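Local coordinates for LbaCas13a H328A (C2c2) (Lachnospiraceae bacterium NK4A179, PDB 5WLH), which binds precursor CRISPR RNA and, as a Cas13a nuclease, probably processes it and uses the guide to find and cleave target RNA, at residues Y309-D314 against A332-D337; T423-K426 against G430-S433; N787-R792 against K843-V848; K794-V799 against C809-T814. One frame throughout, in Å; residues are numbered along the deposited sequence.

In the fold
The four contacts form two neighbouring pairs in a mainly helical protein. Contacts 1 and 2 touch, their centres 12 Å apart, because Tyr311 and Phe310 pack on the start of helix 429-458. Contacts 3 and 4 also touch, with centres 10 Å apart, and share helix 786-799. About 49 Å separates the centres of contacts 2 and 3. Contact 1 is partly buried and lies farthest from the centre of the chain; the other three are buried. Chemistry follows place. Contact 1 pairs a cation with a ring, contact 2 joins aromatic packing to RNA binding, and contacts 3 and 4 are apolar. In contact 2 the touching residues meet RNA; in contacts 1, 3 and 4 helix neighbours do.

Contact 1 of 4, residues Y309-D314 against A332-D337; sequences YFYGSD and AARRVD. With nucleotides of chain B.
Arg334 lays its guanidinium over the ring of Tyr311 in a cation-pi contact. Arg334 CZ is 4.4 Å from the centroid of the Tyr311 ring and 18° off its normal. The atom most directly above the ring is Arg334 NH1, which comes 3.6 Å from Tyr311 CG. The two planes are tilted by 35°, so the groups do not stack flat. The Arg334 chain is bent at chi2 (-72°), and this turn carries its outer part back along the tyrosine. The two side chains run antiparallel alongside each other.

The aliphatic part of Arg334 also packs on the tyrosine. Arg334 CD rests 3.6 Å from Tyr311 CZ, and Arg334 CB lies 3.3 Å from Tyr311 OH.

The contact joins the C-terminal ends of two consecutive helices, 292-311 and 327-335, in a helical region beside the bound RNA. Gly312, with positive phi, ends the first. After the second, Asp337 N bonds back to Arg334 O at 3.0 Å.

Ionic and polar partners fix the groups from outside. Arg334 makes salt bridges to Asp315 through NH1 and to Asp330 through NH2, which should hold its guanidinium in place over the ring. The Tyr311 hydroxyl is hydrogen-bonded to Ser433 of helix 429-458. Asp337 OD2 comes 3.6 Å from Tyr311 CE1, while its OD1 accepts a bond from the backbone of Arg339.

RNA is met on the other side of the second helix. Arg335 points away from Tyr311, and its extended chain brings NH1 2.8 Å from N7 of A3 of chain B, which lies over one face of the guanidinium.

Contact 2 of 4, residues T423-K426 against G430-S433; sequences TEFK and GYLS. With nucleotides of chain B.
The carbonyl oxygen of Lys426 accepts a hydrogen bond from the hydroxyl of Tyr371 and also lies against Leu432, whose CD2 is 3.8 Å from Lys426 O. Tyr431 has the largest share. Its chi1 of 168° sets CG anti to the backbone N and runs the ring alongside Lys426, both side chains pointing the same way. Lys426 CA sits over the ring face in a CH-pi contact, 4.1 Å from the Tyr431 centroid. Phe425 turns its edge toward the face of Tyr431 in an offset edge-to-face pair. The planes stand at 81°, and Phe425 CE1 meets Tyr431 CE1 at 3.6 Å. The G5 base of chain B lies over one face of Phe425, with CD1 3.4 Å from C6 of G5. Lys426 CG covers the opposite face. Lys426 NZ gives a weak hydrogen bond to OP2 of A6 of chain B, at 3.3 Å. Without the ring, as with an alanine in place of Tyr431, the Phe425 edge and the Lys426 chain would probably lose their common support and be freer to shift against the RNA. The loop after helix 398-417 is thus packed onto the first turns of helix 429-458, with Phe310 of helix 292-311 behind Leu432.

Contact 3 of 4, residues N787-R792 against K843-V848; sequences NDFGQR and KMLLLV. With nucleotides of chain B.
Phe789 lies flat against Leu845, with Leu845 CB over the centre of its ring. That CH-pi contact puts Leu845 CB 3.6 Å from the Phe789 centroid and only 12° off the ring normal. Leu845 CD1 reaches the base of the aromatic side chain and meets Phe789 CB at 3.6 Å. At the far end of the ring, Leu846 CD1 sits in the ring plane, 4.0 Å from Phe789 CZ. Phe789 CZ also approaches the backbone, 3.5 Å from Leu846 N. A chi1 of -161° turns the Phe789 ring toward the other helix.

This is helix-to-helix packing between 786-799 and the first turns of 843-861, with one phenylalanine ring carrying much of the packing. Were Phe789 an alanine, Leu845 CB and Leu846 CD1 would probably lose the ring they pack on, and a gap would open between the helices.

Ile812 of helix 805-813 packs on Phe789, and its Cys809 on Leu846. Farther out, Arg792 NH2 makes a weak salt bridge to Asp788 OD1 at 3.3 Å, along its own helix. On the other side of helix 843-861, Met844 CE comes 3.3 Å from C4 of G43 of chain B, and the Lys843 amine extends toward G43 and the A32 phosphate of chain B.

Contact 4 of 4, residues K794-V799 against C809-T814; sequences KNIVQV and CQLIMT
Ile796 pushes its CD1 methyl between Leu811 and Ile812. The tight part is with Leu811, where Ile796 CD1 lies 3.6 Å from Leu811 CB. The second branch of the isoleucine helps, since Ile796 CG2 meets Leu811 CD1 at 3.8 Å. With chi1 at -74°, the CG1 branch lies beside the backbone N and, with chi2 extended, carries CD1 across to the other helix. Ile812 is met less closely. Its side chain crosses Ile796 at about a right angle, and Ile812 CG1 stays 4.0 Å from Ile796 CD1.

The contact joins two consecutive helices, 786-799 and 805-813. Tyr803, in the loop between them, packs on both Ile796 and Leu811. Arg792 and Phe789, one and two turns earlier on the first helix, pack on Ile812.

The looser side is polar. Lys794 and Gln798 of the first helix are exposed, as is Thr814 of the second segment. There the Gln810 carbonyl oxygen is gripped twice. Thr814 OG1 donates to Gln810 O at 2.8 Å, and Thr814 N bonds to the same oxygen at 3.0 Å from the opposite face of its plane. The buried Gln810 amide has outside partners: NE2 bonds to Ser673 O, and OE1 takes a weak bond from Gln930.

Aliphatic groups alone meet between the two segments, so the fit depends on branch shape and close packing, while the polar bonds here serve the second helix and its other neighbours.

Contact 1 of 4, residues Y309-D314 against A332-D337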
# COMPACT_ATOMS: atom_id res chain seq x y z
N TYR A 309 -6.13 -9.83 -35.00
CA TYR A 309 -4.82 -9.25 -34.76
C TYR A 309 -3.74 -10.32 -34.73
O TYR A 309 -2.67 -10.16 -35.33
CB TYR A 309 -4.84 -8.47 -33.45
CG TYR A 309 -3.65 -7.56 -33.25
CD1 TYR A 309 -2.45 -8.04 -32.73
CD2 TYR A 309 -3.74 -6.21 -33.56
CE1 TYR A 309 -1.38 -7.19 -32.52
CE2 TYR A 309 -2.66 -5.36 -33.37
CZ TYR A 309 -1.48 -5.86 -32.87
OH TYR A 309 -0.44 -5.00 -32.67
N PHE A 310 -4.00 -11.42 -34.04
CA PHE A 310 -2.97 -12.41 -33.79
C PHE A 310 -3.01 -13.59 -34.75
O PHE A 310 -1.99 -14.27 -34.90
CB PHE A 310 -3.09 -12.96 -32.36
CG PHE A 310 -2.71 -11.96 -31.32
CD1 PHE A 310 -1.37 -11.70 -31.06
CD2 PHE A 310 -3.69 -11.26 -30.62
CE1 PHE A 310 -1.01 -10.75 -30.10
CE2 PHE A 310 -3.32 -10.31 -29.67
CZ PHE A 310 -1.98 -10.07 -29.41
N TYR A 311 -4.14 -13.85 -35.39
CA TYR A 311 -4.27 -15.04 -36.22
C TYR A 311 -4.62 -14.73 -37.66
O TYR A 311 -4.66 -15.65 -38.48
CB TYR A 311 -5.30 -16.01 -35.62
CG TYR A 311 -4.93 -16.40 -34.21
CD1 TYR A 311 -4.01 -17.41 -33.96
CD2 TYR A 311 -5.48 -15.72 -33.11
CE1 TYR A 311 -3.65 -17.74 -32.65
CE2 TYR A 311 -5.14 -16.06 -31.82
CZ TYR A 311 -4.22 -17.06 -31.59
OH TYR A 311 -3.89 -17.37 -30.29
N GLY A 312 -4.84 -13.47 -37.99
CA GLY A 312 -5.03 -13.08 -39.37
C GLY A 312 -6.47 -13.26 -39.83
O GLY A 312 -7.27 -13.98 -39.24
N SER A 313 -6.79 -12.58 -40.93
CA SER A 313 -8.15 -12.50 -41.43
C SER A 313 -8.69 -13.83 -41.95
O SER A 313 -9.89 -13.94 -42.17
CB SER A 313 -8.23 -11.45 -42.54
OG SER A 313 -7.45 -11.86 -43.65
N ASP A 314 -7.84 -14.83 -42.15
CA ASP A 314 -8.29 -16.13 -42.62
C ASP A 314 -8.51 -17.13 -41.50
O ASP A 314 -8.73 -18.31 -41.77
CB ASP A 314 -7.29 -16.70 -43.63
CG ASP A 314 -7.48 -16.13 -45.02
OD1 ASP A 314 -8.62 -16.21 -45.54
OD2 ASP A 314 -6.50 -15.60 -45.59
N ALA A 332 -10.36 -20.24 -24.54
CA ALA A 332 -9.80 -21.50 -24.06
C ALA A 332 -9.04 -22.22 -25.16
O ALA A 332 -8.01 -22.86 -24.90
CB ALA A 332 -10.91 -22.38 -23.50
N ALA A 333 -9.51 -22.10 -26.40
CA ALA A 333 -8.88 -22.81 -27.51
C ALA A 333 -7.51 -22.23 -27.84
O ALA A 333 -6.56 -22.99 -28.07
CB ALA A 333 -9.79 -22.75 -28.74
N ARG A 334 -7.37 -20.90 -27.85
CA ARG A 334 -6.07 -20.32 -28.19
C ARG A 334 -5.04 -20.59 -27.10
O ARG A 334 -3.84 -20.65 -27.40
CB ARG A 334 -6.19 -18.82 -28.43
CG ARG A 334 -7.39 -18.40 -29.25
CD ARG A 334 -7.26 -18.78 -30.71
NE ARG A 334 -8.51 -18.51 -31.43
CZ ARG A 334 -8.62 -18.50 -32.75
NH1 ARG A 334 -7.56 -18.76 -33.51
NH2 ARG A 334 -9.80 -18.24 -33.31
N ARG A 335 -5.48 -20.78 -25.85
CA ARG A 335 -4.55 -21.05 -24.76
C ARG A 335 -3.76 -22.33 -25.03
O ARG A 335 -2.53 -22.35 -24.86
CB ARG A 335 -5.31 -21.16 -23.43
CG ARG A 335 -4.41 -21.41 -22.22
CD ARG A 335 -5.20 -21.91 -21.00
NE ARG A 335 -4.35 -22.69 -20.08
CZ ARG A 335 -4.58 -23.94 -19.71
NH1 ARG A 335 -3.75 -24.56 -18.88
NH2 ARG A 335 -5.65 -24.59 -20.16
N VAL A 336 -4.44 -23.40 -25.46
CA VAL A 336 -3.75 -24.65 -25.75
C VAL A 336 -3.16 -24.68 -27.15
O VAL A 336 -2.65 -25.72 -27.58
CB VAL A 336 -4.68 -25.87 -25.56
CG1 VAL A 336 -4.81 -26.22 -24.09
CG2 VAL A 336 -6.05 -25.61 -26.18
N ASP A 337 -3.22 -23.57 -27.88
CA ASP A 337 -2.59 -23.49 -29.19
C ASP A 337 -1.08 -23.35 -29.04
O ASP A 337 -0.58 -22.64 -28.15
CB ASP A 337 -3.16 -22.31 -29.98
CG ASP A 337 -2.61 -22.23 -31.39
OD1 ASP A 337 -1.87 -23.14 -31.80
OD2 ASP A 337 -2.93 -21.23 -32.09
P A B 3 -8.82 -18.77 -19.27
OP1 A B 3 -7.81 -17.71 -19.52
OP2 A B 3 -9.08 -19.82 -20.29
O5' A B 3 -8.47 -19.58 -17.95
C5' A B 3 -7.15 -19.66 -17.50
C4' A B 3 -7.09 -19.42 -16.03
O4' A B 3 -7.13 -20.71 -15.36
C3' A B 3 -5.78 -18.79 -15.58
O3' A B 3 -5.85 -17.37 -15.60
C2' A B 3 -5.54 -19.40 -14.22
O2' A B 3 -6.37 -18.77 -13.25
C1' A B 3 -6.07 -20.81 -14.44
N9 A B 3 -5.08 -21.71 -15.06
C8 A B 3 -5.18 -22.34 -16.29
N7 A B 3 -4.16 -23.11 -16.57
C5 A B 3 -3.33 -22.97 -15.46
C6 A B 3 -2.09 -23.54 -15.13
N6 A B 3 -1.44 -24.37 -15.94
N1 A B 3 -1.52 -23.22 -13.94
C2 A B 3 -2.19 -22.37 -13.13
N3 A B 3 -3.36 -21.78 -13.34
C4 A B 3 -3.88 -22.12 -14.52

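Contact 2 of 4, residues T423-K426 against G430-S433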
# COMPACT_ATOMS: atom_id res chain seq x y z
N THR A 423 11.33 -16.19 -22.30
CA THR A 423 10.75 -17.50 -22.03
C THR A 423 9.94 -17.95 -23.24
O THR A 423 9.39 -17.12 -23.97
CB THR A 423 9.82 -17.52 -20.80
OG1 THR A 423 8.68 -16.69 -21.06
CG2 THR A 423 10.54 -17.03 -19.55
N GLU A 424 9.85 -19.26 -23.42
CA GLU A 424 9.05 -19.76 -24.53
C GLU A 424 7.56 -19.50 -24.31
O GLU A 424 6.84 -19.19 -25.26
CB GLU A 424 9.31 -21.24 -24.78
CG GLU A 424 8.38 -21.84 -25.84
CD GLU A 424 8.36 -21.05 -27.15
OE1 GLU A 424 7.25 -20.72 -27.66
OE2 GLU A 424 9.45 -20.75 -27.68
N PHE A 425 7.06 -19.62 -23.07
CA PHE A 425 5.61 -19.48 -22.91
C PHE A 425 5.15 -18.08 -23.31
O PHE A 425 4.06 -17.92 -23.87
CB PHE A 425 5.18 -19.87 -21.49
CG PHE A 425 5.34 -18.78 -20.44
CD1 PHE A 425 4.36 -17.82 -20.26
CD2 PHE A 425 6.44 -18.77 -19.59
CE1 PHE A 425 4.48 -16.85 -19.28
CE2 PHE A 425 6.57 -17.81 -18.60
CZ PHE A 425 5.58 -16.83 -18.45
N LYS A 426 5.98 -17.06 -23.08
CA LYS A 426 5.61 -15.70 -23.44
C LYS A 426 5.73 -15.44 -24.92
O LYS A 426 5.28 -14.39 -25.39
CB LYS A 426 6.48 -14.69 -22.70
CG LYS A 426 6.19 -14.59 -21.25
CD LYS A 426 6.39 -13.17 -20.79
CE LYS A 426 5.91 -13.03 -19.38
NZ LYS A 426 6.88 -12.25 -18.59
N GLY A 430 -0.86 -17.75 -28.52
CA GLY A 430 -2.05 -17.88 -27.68
C GLY A 430 -1.86 -17.33 -26.28
O GLY A 430 -2.83 -16.94 -25.63
N TYR A 431 -0.62 -17.32 -25.79
CA TYR A 431 -0.37 -16.58 -24.55
C TYR A 431 -0.68 -15.11 -24.74
O TYR A 431 -1.35 -14.48 -23.91
CB TYR A 431 1.09 -16.75 -24.12
CG TYR A 431 1.49 -15.80 -23.02
CD1 TYR A 431 1.26 -16.12 -21.69
CD2 TYR A 431 2.07 -14.57 -23.31
CE1 TYR A 431 1.62 -15.24 -20.66
CE2 TYR A 431 2.42 -13.68 -22.30
CZ TYR A 431 2.20 -14.03 -20.98
OH TYR A 431 2.56 -13.16 -19.99
N LEU A 432 -0.19 -14.54 -25.84
CA LEU A 432 -0.37 -13.11 -26.09
C LEU A 432 -1.82 -12.77 -26.40
O LEU A 432 -2.34 -11.76 -25.91
CB LEU A 432 0.52 -12.68 -27.25
CG LEU A 432 2.01 -12.87 -26.96
CD1 LEU A 432 2.79 -12.58 -28.21
CD2 LEU A 432 2.44 -11.95 -25.82
N SER A 433 -2.47 -13.57 -27.25
CA SER A 433 -3.85 -13.23 -27.59
C SER A 433 -4.72 -13.22 -26.34
O SER A 433 -5.58 -12.34 -26.19
CB SER A 433 -4.40 -14.19 -28.65
OG SER A 433 -4.51 -15.51 -28.18
P G B 5 0.51 -14.46 -14.62
OP1 G B 5 0.60 -13.09 -14.04
OP2 G B 5 0.12 -14.64 -16.04
O5' G B 5 1.89 -15.20 -14.44
C5' G B 5 2.56 -15.23 -13.19
C4' G B 5 3.81 -16.08 -13.31
O4' G B 5 3.42 -17.46 -13.55
C3' G B 5 4.72 -15.75 -14.49
O3' G B 5 5.59 -14.66 -14.23
C2' G B 5 5.47 -17.06 -14.68
O2' G B 5 6.48 -17.20 -13.69
C1' G B 5 4.36 -18.08 -14.41
N9 G B 5 3.66 -18.46 -15.64
C8 G B 5 2.56 -17.85 -16.19
N7 G B 5 2.14 -18.40 -17.30
C5 G B 5 3.04 -19.45 -17.50
C6 G B 5 3.10 -20.41 -18.54
O6 G B 5 2.35 -20.50 -19.52
N1 G B 5 4.16 -21.28 -18.36
C2 G B 5 5.05 -21.24 -17.31
N2 G B 5 6.01 -22.17 -17.29
N3 G B 5 5.02 -20.35 -16.32
C4 G B 5 3.99 -19.49 -16.49
P A B 6 5.75 -13.47 -15.30
OP1 A B 6 4.93 -13.76 -16.49
OP2 A B 6 7.22 -13.19 -15.42
O5' A B 6 5.12 -12.20 -14.56
C5' A B 6 3.71 -12.01 -14.51
C4' A B 6 3.28 -11.36 -13.21
O4' A B 6 3.55 -12.26 -12.11
C3' A B 6 4.03 -10.09 -12.83
O3' A B 6 3.51 -8.96 -13.47
C2' A B 6 3.88 -10.06 -11.32
O2' A B 6 2.56 -9.66 -10.97
C1' A B 6 4.00 -11.54 -10.99
N9 A B 6 5.38 -11.96 -10.71
C8 A B 6 6.11 -12.89 -11.41
N7 A B 6 7.30 -13.11 -10.90
C5 A B 6 7.33 -12.28 -9.79
C6 A B 6 8.31 -12.05 -8.82
N6 A B 6 9.49 -12.69 -8.83
N1 A B 6 8.02 -11.17 -7.83
C2 A B 6 6.84 -10.54 -7.83
N3 A B 6 5.84 -10.66 -8.70
C4 A B 6 6.15 -11.57 -9.65

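Contact 3 of 4, residues N787-R792 against K843-V848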
# COMPACT_ATOMS: atom_id res chain seq x y z
N ASN A 787 24.06 22.49 2.42
CA ASN A 787 23.58 23.77 1.91
C ASN A 787 22.22 23.61 1.25
O ASN A 787 21.34 24.46 1.40
CB ASN A 787 24.59 24.36 0.92
CG ASN A 787 24.06 25.62 0.24
OD1 ASN A 787 23.87 26.65 0.88
ND2 ASN A 787 23.80 25.52 -1.07
N ASP A 788 22.03 22.51 0.50
CA ASP A 788 20.74 22.20 -0.09
C ASP A 788 19.67 22.07 0.99
O ASP A 788 18.65 22.77 0.97
CB ASP A 788 20.84 20.91 -0.90
CG ASP A 788 20.09 20.98 -2.21
OD1 ASP A 788 18.94 21.46 -2.22
OD2 ASP A 788 20.66 20.56 -3.24
N PHE A 789 19.91 21.17 1.95
CA PHE A 789 19.04 21.00 3.11
C PHE A 789 18.65 22.34 3.72
O PHE A 789 17.47 22.68 3.81
CB PHE A 789 19.75 20.11 4.13
CG PHE A 789 18.84 19.49 5.15
CD1 PHE A 789 18.12 18.34 4.84
CD2 PHE A 789 18.70 20.05 6.41
CE1 PHE A 789 17.28 17.76 5.78
CE2 PHE A 789 17.86 19.47 7.36
CZ PHE A 789 17.15 18.33 7.04
N GLY A 790 19.65 23.14 4.12
CA GLY A 790 19.35 24.41 4.75
C GLY A 790 18.63 25.38 3.83
O GLY A 790 17.81 26.19 4.29
N GLN A 791 18.91 25.30 2.53
CA GLN A 791 18.21 26.17 1.58
C GLN A 791 16.72 25.88 1.57
O GLN A 791 15.89 26.80 1.65
CB GLN A 791 18.81 25.98 0.18
CG GLN A 791 18.52 27.13 -0.78
CD GLN A 791 18.98 28.47 -0.23
OE1 GLN A 791 18.16 29.30 0.18
NE2 GLN A 791 20.28 28.69 -0.21
N ARG A 792 16.34 24.60 1.49
CA ARG A 792 14.92 24.27 1.47
C ARG A 792 14.25 24.63 2.78
O ARG A 792 13.10 25.10 2.78
CB ARG A 792 14.73 22.78 1.15
CG ARG A 792 15.58 22.32 -0.01
CD ARG A 792 15.49 20.83 -0.17
NE ARG A 792 14.45 20.42 -1.10
CZ ARG A 792 14.64 20.30 -2.41
NH1 ARG A 792 13.64 19.92 -3.20
NH2 ARG A 792 15.83 20.55 -2.94
N LYS A 843 17.39 12.48 4.65
CA LYS A 843 16.86 11.86 5.86
C LYS A 843 17.89 11.90 6.99
O LYS A 843 17.55 12.18 8.14
CB LYS A 843 16.43 10.43 5.57
CG LYS A 843 15.28 9.94 6.43
CD LYS A 843 14.61 8.70 5.84
CE LYS A 843 15.48 7.47 6.03
NZ LYS A 843 14.73 6.21 5.81
N MET A 844 19.16 11.64 6.67
CA MET A 844 20.20 11.67 7.70
C MET A 844 20.36 13.05 8.28
O MET A 844 20.56 13.20 9.49
CB MET A 844 21.52 11.20 7.12
CG MET A 844 21.57 9.73 7.04
SD MET A 844 20.06 9.22 6.22
CE MET A 844 20.60 7.69 5.52
N LEU A 845 20.33 14.08 7.43
CA LEU A 845 20.44 15.44 7.93
C LEU A 845 19.28 15.78 8.85
O LEU A 845 19.45 16.49 9.84
CB LEU A 845 20.52 16.42 6.76
CG LEU A 845 21.88 16.40 6.06
CD1 LEU A 845 21.93 17.42 4.94
CD2 LEU A 845 22.97 16.66 7.07
N LEU A 846 18.08 15.27 8.55
CA LEU A 846 16.97 15.52 9.45
C LEU A 846 17.18 14.81 10.79
O LEU A 846 17.02 15.42 11.85
CB LEU A 846 15.66 15.09 8.80
CG LEU A 846 14.37 15.60 9.43
CD1 LEU A 846 14.40 17.11 9.60
CD2 LEU A 846 13.18 15.16 8.58
N LEU A 847 17.54 13.52 10.75
CA LEU A 847 17.80 12.78 11.97
C LEU A 847 18.91 13.44 12.79
O LEU A 847 18.82 13.53 14.02
CB LEU A 847 18.18 11.33 11.65
CG LEU A 847 17.18 10.44 10.91
CD1 LEU A 847 17.82 9.12 10.52
CD2 LEU A 847 15.97 10.18 11.77
N VAL A 848 19.96 13.92 12.12
CA VAL A 848 21.07 14.54 12.84
C VAL A 848 20.60 15.82 13.52
O VAL A 848 20.86 16.04 14.71
CB VAL A 848 22.26 14.80 11.90
CG1 VAL A 848 23.26 15.73 12.56
CG2 VAL A 848 22.92 13.49 11.52
P G B 43 25.21 4.74 8.59
OP1 G B 43 26.53 5.38 8.74
OP2 G B 43 24.12 5.05 9.55
O5' G B 43 24.69 5.13 7.13
C5' G B 43 25.53 5.01 5.99
C4' G B 43 24.71 4.95 4.73
O4' G B 43 23.76 3.85 4.85
C3' G B 43 23.83 6.17 4.46
O3' G B 43 24.51 7.24 3.81
C2' G B 43 22.68 5.59 3.66
O2' G B 43 23.08 5.33 2.32
C1' G B 43 22.49 4.25 4.37
N9 G B 43 21.58 4.37 5.53
C8 G B 43 21.97 4.38 6.84
N7 G B 43 21.00 4.49 7.70
C5 G B 43 19.87 4.55 6.91
C6 G B 43 18.50 4.67 7.30
O6 G B 43 18.02 4.75 8.44
N1 G B 43 17.67 4.70 6.19
C2 G B 43 18.09 4.62 4.89
N2 G B 43 17.13 4.67 3.96
N3 G B 43 19.36 4.51 4.51
C4 G B 43 20.20 4.46 5.57
P A B 32 11.42 4.49 5.39
OP1 A B 32 12.84 4.63 5.83
OP2 A B 32 10.80 3.14 5.36
O5' A B 32 10.48 5.41 6.31
C5' A B 32 10.73 6.81 6.42
C4' A B 32 9.54 7.52 7.00
O4' A B 32 8.43 7.49 6.07
C3' A B 32 8.98 6.92 8.28
O3' A B 32 9.69 7.43 9.40
C2' A B 32 7.52 7.35 8.26
O2' A B 32 7.42 8.70 8.69
C1' A B 32 7.21 7.31 6.76
N9 A B 32 6.62 6.03 6.31
C8 A B 32 7.30 4.91 5.88
N7 A B 32 6.53 3.91 5.51
C5 A B 32 5.24 4.41 5.69
C6 A B 32 3.97 3.84 5.47
N6 A B 32 3.79 2.60 5.00
N1 A B 32 2.88 4.59 5.76
C2 A B 32 3.07 5.84 6.22
N3 A B 32 4.22 6.47 6.47
C4 A B 32 5.28 5.70 6.18

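Contact 4 of 4, residues K794-V799 against C809-T814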
# COMPACT_ATOMS: atom_id res chain seq x y z
N LYS A 794 15.03 27.17 4.70
CA LYS A 794 14.79 28.60 4.68
C LYS A 794 13.64 28.94 3.73
O LYS A 794 12.81 29.81 4.03
CB LYS A 794 16.06 29.37 4.29
CG LYS A 794 17.13 29.56 5.41
CD LYS A 794 16.76 30.67 6.44
CE LYS A 794 15.73 30.24 7.49
NZ LYS A 794 15.07 31.37 8.21
N ASN A 795 13.56 28.25 2.59
CA ASN A 795 12.42 28.43 1.70
C ASN A 795 11.12 28.09 2.42
O ASN A 795 10.13 28.83 2.34
CB ASN A 795 12.60 27.57 0.45
CG ASN A 795 11.50 27.79 -0.56
OD1 ASN A 795 11.05 26.86 -1.23
ND2 ASN A 795 11.04 29.03 -0.67
N ILE A 796 11.10 26.96 3.15
CA ILE A 796 9.89 26.52 3.82
C ILE A 796 9.41 27.58 4.82
O ILE A 796 8.24 27.98 4.82
CB ILE A 796 10.12 25.16 4.50
CG1 ILE A 796 10.15 24.06 3.45
CG2 ILE A 796 9.04 24.89 5.54
CD1 ILE A 796 10.74 22.76 3.94
N VAL A 797 10.31 28.05 5.69
CA VAL A 797 9.91 29.04 6.69
C VAL A 797 9.62 30.38 6.03
O VAL A 797 8.79 31.16 6.53
CB VAL A 797 10.97 29.16 7.79
CG1 VAL A 797 11.10 27.84 8.54
CG2 VAL A 797 12.31 29.58 7.20
N GLN A 798 10.28 30.68 4.91
CA GLN A 798 9.94 31.87 4.14
C GLN A 798 8.49 31.82 3.68
O GLN A 798 7.75 32.79 3.82
CB GLN A 798 10.88 32.01 2.94
CG GLN A 798 11.93 33.11 3.06
CD GLN A 798 13.18 32.84 2.22
OE1 GLN A 798 13.09 32.36 1.08
NE2 GLN A 798 14.35 33.14 2.77
N VAL A 799 8.07 30.67 3.16
CA VAL A 799 6.71 30.55 2.61
C VAL A 799 5.68 30.69 3.72
O VAL A 799 4.63 31.32 3.52
CB VAL A 799 6.57 29.21 1.85
CG1 VAL A 799 5.13 28.99 1.41
CG2 VAL A 799 7.49 29.21 0.66
N CYS A 809 9.41 19.21 8.95
CA CYS A 809 9.83 17.83 8.69
C CYS A 809 9.04 17.22 7.55
O CYS A 809 9.60 16.53 6.69
CB CYS A 809 9.67 16.96 9.93
SG CYS A 809 10.84 17.29 11.26
N GLN A 810 7.72 17.42 7.55
CA GLN A 810 6.89 16.83 6.51
C GLN A 810 7.25 17.37 5.14
O GLN A 810 7.35 16.61 4.17
CB GLN A 810 5.41 17.09 6.82
CG GLN A 810 4.95 16.46 8.11
CD GLN A 810 3.68 17.09 8.64
OE1 GLN A 810 3.18 18.07 8.09
NE2 GLN A 810 3.14 16.51 9.69
N LEU A 811 7.47 18.68 5.04
CA LEU A 811 7.79 19.28 3.75
C LEU A 811 9.17 18.86 3.28
O LEU A 811 9.40 18.72 2.08
CB LEU A 811 7.68 20.80 3.83
CG LEU A 811 6.24 21.28 4.05
CD1 LEU A 811 6.19 22.78 4.20
CD2 LEU A 811 5.33 20.82 2.92
N ILE A 812 10.10 18.60 4.22
CA ILE A 812 11.40 18.07 3.85
C ILE A 812 11.27 16.64 3.34
O ILE A 812 11.80 16.29 2.28
CB ILE A 812 12.38 18.16 5.03
CG1 ILE A 812 12.92 19.58 5.13
CG2 ILE A 812 13.52 17.17 4.87
CD1 ILE A 812 13.71 20.00 3.90
N MET A 813 10.56 15.79 4.09
CA MET A 813 10.43 14.39 3.69
C MET A 813 9.67 14.24 2.38
O MET A 813 9.74 13.17 1.75
CB MET A 813 9.73 13.58 4.80
CG MET A 813 10.61 13.23 6.00
SD MET A 813 11.99 12.11 5.65
CE MET A 813 11.87 10.96 7.03
N THR A 814 8.95 15.27 1.95
CA THR A 814 8.34 15.32 0.62
C THR A 814 9.31 15.92 -0.40
O THR A 814 10.29 15.29 -0.79
CB THR A 814 7.03 16.14 0.60
OG1 THR A 814 6.23 15.84 1.75
CG2 THR A 814 6.23 15.84 -0.67